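Local coordinates for protein putative LacI-family transcriptional regulator (Bacteroides fragilis, PDB 3GBV) that probably regulates transcription as a LacI-family DNA-binding protein, its periplasmic-binding-protein-like domain presumably sensing a small effector that is not known, at residues P96-D101 against P109-G114. Sequence-based numbering, arbitrary orientation.
Sequences PYIYID and PLAFFG
Tyr-99 O receives Phe-113 N at 3.0 Å, with the donor a little out of the carbonyl plane, and Phe-112 CA adds a CA-H...O contact to the same oxygen. On its amide side Tyr-99 N binds Ala-111 O at 2.9 Å. Asp-101 N then reaches Phe-113 O. With the strand axes 4.7 Å apart and their directions 20° from each other, these three bonds define a parallel pairing. In the loop just ahead, Leu-110 N to Tyr-97 O (2.8 Å) is almost straight at 171° but one residue off that pattern.

On one face Pro-109 lies against two tyrosines. Pro-109 CB sits 4.0 Å from the centroid of the Tyr-99 ring, an off-centre CH-pi contact, and touches Tyr-97 CE1 at 3.7 Å. Both hydroxyls hydrogen-bond Ala-107 O in the connecting loop, tying both rings to it. Further along this face, Phe-112 has CG anti to its backbone N (chi1 167°), which brings the ring edge to Tyr-99 CB and Asp-101 O.

On the opposite face of the sheet, Ile-98 CG2 meets the edge of the Phe-113 ring at CD2, 3.8 Å away; helix 254-270 packs on both residues. Strand 72-75 flanks 97-100, and 278-280 lies beyond 111-114. Strands 97-100 and 111-114, consecutive parallel neighbours joined by a short loop without a helix, belong to the parallel sheet of one lobe of the two-lobed periplasmic-binding-protein fold.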
loop_
_atom_site.group_PDB
_atom_site.type_symbol
_atom_site.label_atom_id
_atom_site.label_comp_id
_atom_site.label_asym_id
_atom_site.label_seq_id
_atom_site.Cartn_x
_atom_site.Cartn_y
_atom_site.Cartn_z
ATOM N N PRO A 96 18.249 18.231 19.215
ATOM C CA PRO A 96 17.407 18.034 18.033
ATOM C C PRO A 96 16.211 17.133 18.325
ATOM O O PRO A 96 16.327 16.150 19.062
ATOM C CB PRO A 96 18.364 17.392 17.037
ATOM C CG PRO A 96 19.249 16.563 17.939
ATOM C CD PRO A 96 19.543 17.540 19.057
ATOM N N TYR A 97 15.064 17.468 17.744
ATOM C CA TYR A 97 13.874 16.662 17.942
ATOM C C TYR A 97 13.106 16.386 16.656
ATOM O O TYR A 97 13.103 17.190 15.714
ATOM C CB TYR A 97 12.960 17.306 18.987
ATOM C CG TYR A 97 12.401 18.657 18.620
ATOM C CD1 TYR A 97 11.184 18.769 17.949
ATOM C CD2 TYR A 97 13.042 19.833 19.022
ATOM C CE1 TYR A 97 10.615 20.014 17.702
ATOM C CE2 TYR A 97 12.479 21.086 18.774
ATOM C CZ TYR A 97 11.266 21.167 18.122
ATOM O OH TYR A 97 10.689 22.400 17.917
ATOM N N ILE A 98 12.457 15.229 16.635
ATOM C CA ILE A 98 11.693 14.784 15.486
ATOM C C ILE A 98 10.205 14.633 15.795
ATOM O O ILE A 98 9.827 14.059 16.819
ATOM C CB ILE A 98 12.222 13.416 14.986
ATOM C CG1 ILE A 98 13.658 13.574 14.479
ATOM C CG2 ILE A 98 11.298 12.855 13.904
ATOM C CD1 ILE A 98 14.307 12.279 14.102
ATOM N N TYR A 99 9.364 15.159 14.911
ATOM C CA TYR A 99 7.930 15.016 15.084
ATOM C C TYR A 99 7.451 13.818 14.280
ATOM O O TYR A 99 7.930 13.550 13.178
ATOM C CB TYR A 99 7.152 16.241 14.582
ATOM C CG TYR A 99 7.211 17.482 15.455
ATOM C CD1 TYR A 99 7.234 17.388 16.854
ATOM C CD2 TYR A 99 7.189 18.750 14.878
ATOM C CE1 TYR A 99 7.235 18.537 17.650
ATOM C CE2 TYR A 99 7.186 19.901 15.664
ATOM C CZ TYR A 99 7.210 19.791 17.044
ATOM O OH TYR A 99 7.219 20.935 17.813
ATOM N N ILE A 100 6.505 13.092 14.854
ATOM C CA ILE A 100 5.910 11.965 14.177
ATOM C C ILE A 100 4.409 12.167 14.280
ATOM O O ILE A 100 3.910 12.727 15.266
ATOM C CB ILE A 100 6.289 10.623 14.825
ATOM C CG1 ILE A 100 6.057 10.686 16.333
ATOM C CG2 ILE A 100 7.725 10.282 14.500
ATOM C CD1 ILE A 100 6.378 9.387 17.060
ATOM N N ASP A 101 3.705 11.732 13.240
ATOM C CA ASP A 101 2.255 11.824 13.165
ATOM C C ASP A 101 1.709 13.231 12.908
ATOM O O ASP A 101 1.100 13.481 11.867
ATOM C CB ASP A 101 1.633 11.258 14.434
ATOM C CG ASP A 101 0.162 11.033 14.284
ATOM O OD1 ASP A 101 -0.209 10.249 13.381
ATOM O OD2 ASP A 101 -0.611 11.645 15.047
ATOM N N PRO A 109 10.612 21.080 13.572
ATOM C CA PRO A 109 11.543 20.095 14.123
ATOM C C PRO A 109 12.704 19.884 13.166
ATOM O O PRO A 109 12.832 20.590 12.162
ATOM C CB PRO A 109 10.685 18.854 14.201
ATOM C CG PRO A 109 9.956 18.941 12.876
ATOM C CD PRO A 109 9.529 20.403 12.831
ATOM N N LEU A 110 13.537 18.897 13.480
ATOM C CA LEU A 110 14.664 18.554 12.633
ATOM C C LEU A 110 14.085 17.778 11.464
ATOM O O LEU A 110 14.519 17.945 10.324
ATOM C CB LEU A 110 15.652 17.662 13.384
ATOM C CG LEU A 110 16.650 16.888 12.511
ATOM C CD1 LEU A 110 17.657 17.842 11.871
ATOM C CD2 LEU A 110 17.364 15.863 13.370
ATOM N N ALA A 111 13.093 16.939 11.768
ATOM C CA ALA A 111 12.431 16.107 10.767
ATOM C C ALA A 111 11.033 15.662 11.213
ATOM O O ALA A 111 10.738 15.590 12.411
ATOM C CB ALA A 111 13.289 14.893 10.461
ATOM N N PHE A 112 10.184 15.357 10.233
ATOM C CA PHE A 112 8.813 14.927 10.479
ATOM C C PHE A 112 8.497 13.683 9.676
ATOM O O PHE A 112 8.878 13.569 8.510
ATOM C CB PHE A 112 7.817 16.026 10.085
ATOM C CG PHE A 112 6.378 15.557 10.021
ATOM C CD1 PHE A 112 5.659 15.300 11.183
ATOM C CD2 PHE A 112 5.748 15.368 8.792
ATOM C CE1 PHE A 112 4.332 14.860 11.123
ATOM C CE2 PHE A 112 4.422 14.930 8.719
ATOM C CZ PHE A 112 3.715 14.675 9.886
ATOM N N PHE A 113 7.794 12.757 10.318
ATOM C CA PHE A 113 7.385 11.506 9.698
ATOM C C PHE A 113 5.911 11.344 10.003
ATOM O O PHE A 113 5.508 11.261 11.173
ATOM C CB PHE A 113 8.165 10.320 10.277
ATOM C CG PHE A 113 9.611 10.294 9.879
ATOM C CD1 PHE A 113 9.999 9.741 8.669
ATOM C CD2 PHE A 113 10.584 10.856 10.703
ATOM C CE1 PHE A 113 11.332 9.751 8.277
ATOM C CE2 PHE A 113 11.919 10.871 10.320
ATOM C CZ PHE A 113 12.293 10.318 9.105
ATOM N N GLY A 114 5.117 11.311 8.940
ATOM C CA GLY A 114 3.683 11.167 9.074
ATOM C C GLY A 114 3.028 11.424 7.731
ATOM O O GLY A 114 3.704 11.729 6.742
#